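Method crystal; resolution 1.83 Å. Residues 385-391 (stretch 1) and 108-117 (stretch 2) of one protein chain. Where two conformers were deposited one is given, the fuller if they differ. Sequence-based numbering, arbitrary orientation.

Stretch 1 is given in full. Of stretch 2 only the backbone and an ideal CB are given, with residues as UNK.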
# COMPACT_ATOMS: atom_id res chain seq x y z
N ARG A 385 26.68 6.65 -0.08
CA ARG A 385 26.19 6.19 1.23
C ARG A 385 25.36 4.93 1.02
O ARG A 385 24.12 4.99 0.99
CB ARG A 385 25.36 7.28 1.91
CG ARG A 385 26.14 8.52 2.28
CD ARG A 385 25.22 9.70 2.58
NE ARG A 385 24.59 10.21 1.37
CZ ARG A 385 25.20 10.98 0.47
NH1 ARG A 385 26.48 11.32 0.65
NH2 ARG A 385 24.55 11.40 -0.60
N PRO A 386 26.00 3.78 0.84
CA PRO A 386 25.25 2.57 0.48
C PRO A 386 24.57 1.84 1.63
O PRO A 386 23.72 0.98 1.36
CB PRO A 386 26.33 1.69 -0.16
CG PRO A 386 27.58 2.12 0.48
CD PRO A 386 27.45 3.61 0.63
N PHE A 387 24.91 2.13 2.88
CA PHE A 387 24.51 1.27 3.99
C PHE A 387 23.36 1.86 4.79
O PHE A 387 22.99 3.03 4.65
CB PHE A 387 25.71 0.98 4.90
CG PHE A 387 26.80 0.20 4.22
CD1 PHE A 387 26.61 -1.13 3.86
CD2 PHE A 387 28.03 0.79 3.96
CE1 PHE A 387 27.62 -1.85 3.24
CE2 PHE A 387 29.03 0.08 3.33
CZ PHE A 387 28.82 -1.24 2.97
N ALA A 388 22.78 1.03 5.64
CA ALA A 388 21.64 1.45 6.44
C ALA A 388 22.03 2.60 7.36
O ALA A 388 23.13 2.62 7.93
CB ALA A 388 21.10 0.27 7.25
N GLN A 389 21.12 3.55 7.50
CA GLN A 389 21.30 4.73 8.35
C GLN A 389 20.83 4.38 9.76
O GLN A 389 19.70 4.65 10.15
CB GLN A 389 20.51 5.90 7.80
CG GLN A 389 21.12 6.56 6.61
CD GLN A 389 20.03 7.05 5.69
OE1 GLN A 389 19.71 6.43 4.67
NE2 GLN A 389 19.36 8.09 6.12
N ARG A 390 21.72 3.76 10.53
CA ARG A 390 21.25 3.24 11.81
C ARG A 390 20.93 4.33 12.83
O ARG A 390 20.27 4.04 13.83
CB ARG A 390 22.26 2.25 12.36
CG ARG A 390 22.30 1.03 11.48
CD ARG A 390 23.40 0.12 11.84
NE ARG A 390 23.56 -0.91 10.82
CZ ARG A 390 23.17 -2.16 10.98
NH1 ARG A 390 22.60 -2.54 12.12
NH2 ARG A 390 23.37 -3.04 10.01
N ASP A 391 21.37 5.58 12.60
CA ASP A 391 20.93 6.68 13.46
C ASP A 391 19.42 6.82 13.48
O ASP A 391 18.88 7.46 14.39
CB ASP A 391 21.53 8.00 13.00
CG ASP A 391 23.01 8.10 13.28
OD1 ASP A 391 23.51 7.34 14.14
OD2 ASP A 391 23.67 8.96 12.64
N UNK A 108 20.04 -5.94 4.99
CA UNK A 108 20.31 -4.99 3.91
C UNK A 108 21.81 -4.79 3.71
O UNK A 108 22.32 -4.89 2.59
CB UNK A 108 19.64 -3.65 4.20
N UNK A 109 22.54 -4.48 4.79
CA UNK A 109 23.97 -4.23 4.68
C UNK A 109 24.71 -5.45 4.17
O UNK A 109 25.73 -5.32 3.48
CB UNK A 109 24.54 -3.80 6.03
N UNK A 110 24.23 -6.65 4.50
CA UNK A 110 24.87 -7.87 4.01
C UNK A 110 24.76 -7.96 2.49
O UNK A 110 25.75 -8.25 1.80
CB UNK A 110 24.24 -9.10 4.66
N UNK A 111 23.57 -7.70 1.95
CA UNK A 111 23.43 -7.68 0.49
C UNK A 111 24.30 -6.60 -0.13
O UNK A 111 24.98 -6.83 -1.14
CB UNK A 111 21.97 -7.46 0.09
N UNK A 112 24.34 -5.43 0.49
CA UNK A 112 25.08 -4.31 -0.07
C UNK A 112 26.58 -4.58 -0.09
O UNK A 112 27.26 -4.29 -1.08
CB UNK A 112 24.79 -3.04 0.73
N UNK A 113 27.12 -5.17 0.99
CA UNK A 113 28.55 -5.49 1.00
C UNK A 113 28.94 -6.36 -0.19
O UNK A 113 29.99 -6.13 -0.82
CB UNK A 113 28.93 -6.20 2.30
N UNK A 114 28.12 -7.36 -0.51
CA UNK A 114 28.42 -8.23 -1.64
C UNK A 114 28.32 -7.48 -2.96
O UNK A 114 29.21 -7.62 -3.82
CB UNK A 114 27.48 -9.43 -1.65
N UNK A 115 27.27 -6.68 -3.14
CA UNK A 115 27.15 -5.89 -4.37
C UNK A 115 28.33 -4.95 -4.56
O UNK A 115 28.84 -4.78 -5.67
CB UNK A 115 25.85 -5.09 -4.36
N UNK A 116 28.79 -4.32 -3.47
CA UNK A 116 29.90 -3.39 -3.57
C UNK A 116 31.23 -4.06 -3.90
O UNK A 116 32.19 -3.35 -4.23
CB UNK A 116 30.03 -2.61 -2.26
N UNK A 117 31.32 -5.39 -3.84
CA UNK A 117 32.57 -6.10 -4.07
C UNK A 117 32.76 -6.53 -5.52
O UNK A 117 33.78 -7.15 -5.85
CB UNK A 117 32.64 -7.33 -3.16

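Position 108 lies in helical backbone, phi/psi -57/-51, and its CA-to-CB bond points toward the loop. The ideal CB lies 5.2 Å from Ala388 CB, too far for a short side chain to do much, and in another direction, farther off, Pro386 O offers an acceptor. A long or flat side chain would suit, aromatic or donor-bearing. The residue is Tyr108, chi1 t, whose ring lies edge-on to that carbonyl, CE2 3.2 Å from Pro386 O, with CE2 also 4.2 Å from Phe387 CA.

Position 109 is the most tightly specified. Its CB points toward stretch 1, where it meets Phe387 CD1 at 4.0 Å and Arg390 NH2 at 4.2 Å, with Ala388 N at 5.2 Å. Two donors, one of them charged, ask for an acceptor, preferably an anion; Asp fits the short reach, Asn could serve the backbone NH without the charge, and a longer acid would need a different path. The residue is Asp109, chi1 m, and it divides its carboxylate. OD1 accepts from Ala388 N at 2.9 Å, nearly straight at 168°, while OD2 takes Arg390 NH2 at 2.9 Å in a salt bridge that approaches the guanidinium at its edge. A water reinforces the arrangement, donating to Asp109 OD2 at 2.5 Å and to Ala388 O at 2.8 Å while accepting from Arg390 NE at 2.8 Å. One short acid thus serves both a loop NH and an arginine.

Position 110 points away, and 111 is out of reach; stretch 1 sets no rule for either, and small, polar or aromatic side chains would all do as far as it is concerned. They are Ser110 and Tyr111.

One turn on from 108, position 112 again faces the loop, its CB 4.0 Å from Phe387 CE1 and 4.2 Å from Pro386 O. An aliphatic stem would pack here, and a donor at its end could use the carbonyl, so Gln, Lys or a plain Met or Leu are all reasonable. Gln112 combines both roles: CG lies 3.7 Å from Pro386 CB, and NE2 donates to Pro386 O at 3.3 Å, bent to 142°. NE2 also makes a weak bond to Tyr108 OH at 3.1 Å, tying the two helix positions together.

Position 113 points sideways, its CB 4.6 Å from Phe387 CE1. Any side chain with some methylene length could brush the ring and run on. Arg113 does so, CG 3.7 Å from Phe387 CE1.

Positions 114 and 115 are out of reach, so stretch 1 would accept almost any helix-compatible side chain; they hold Ala114 and Ala115.

Position 116 points toward stretch 1, yet its ideal CB has nothing of it within 5.5 Å. The gap leads to the Pro386 ring and the tip of Phe387, so a branched or long apolar side chain, Leu, Ile or Met, is wanted. Leu116, chi1 m and chi2 t, brings CD1 to 3.7 Å from Pro386 CG and 3.4 Å from Phe387 CZ, bridging the two rings.

Position 117 is out of reach, and small or polar side chains would do equally; Ser117 turns OG back to Ala114 O at 2.6 Å.

Stretch 2, residues 108-117: YDSYQRAALS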
# COMPACT_ATOMS: atom_id res chain seq x y z
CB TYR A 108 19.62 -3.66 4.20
CG TYR A 108 19.90 -2.64 3.13
CD1 TYR A 108 19.08 -2.51 2.02
CD2 TYR A 108 21.03 -1.82 3.21
CE1 TYR A 108 19.36 -1.58 1.02
CE2 TYR A 108 21.32 -0.91 2.23
CZ TYR A 108 20.48 -0.79 1.14
OH TYR A 108 20.78 0.13 0.17
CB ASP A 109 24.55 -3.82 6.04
CG ASP A 109 24.17 -2.41 6.42
OD1 ASP A 109 23.60 -1.70 5.57
OD2 ASP A 109 24.45 -2.02 7.57
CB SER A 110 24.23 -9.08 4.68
OG SER A 110 24.76 -10.28 4.17
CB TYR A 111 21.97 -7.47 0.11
CG TYR A 111 21.15 -8.74 0.09
CD1 TYR A 111 21.21 -9.60 -1.00
CD2 TYR A 111 20.31 -9.08 1.16
CE1 TYR A 111 20.47 -10.76 -1.05
CE2 TYR A 111 19.55 -10.25 1.12
CZ TYR A 111 19.65 -11.09 0.01
OH TYR A 111 18.91 -12.25 -0.07
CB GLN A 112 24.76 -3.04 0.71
CG GLN A 112 25.15 -1.77 0.00
CD GLN A 112 24.41 -1.60 -1.31
OE1 GLN A 112 24.84 -2.13 -2.33
NE2 GLN A 112 23.30 -0.87 -1.30
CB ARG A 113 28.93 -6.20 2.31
CG ARG A 113 29.01 -5.29 3.53
CD ARG A 113 29.76 -6.00 4.66
NE ARG A 113 28.98 -7.10 5.19
CZ ARG A 113 28.05 -6.98 6.13
NH1 ARG A 113 27.81 -5.79 6.68
NH2 ARG A 113 27.37 -8.04 6.54
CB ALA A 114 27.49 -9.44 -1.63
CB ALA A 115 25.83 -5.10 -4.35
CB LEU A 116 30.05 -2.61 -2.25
CG LEU A 116 28.92 -1.67 -1.82
CD1 LEU A 116 29.20 -1.11 -0.44
CD2 LEU A 116 28.69 -0.55 -2.79
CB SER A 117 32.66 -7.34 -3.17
OG SER A 117 31.75 -8.33 -3.61
O HOH W 1 24.60 0.34 8.52
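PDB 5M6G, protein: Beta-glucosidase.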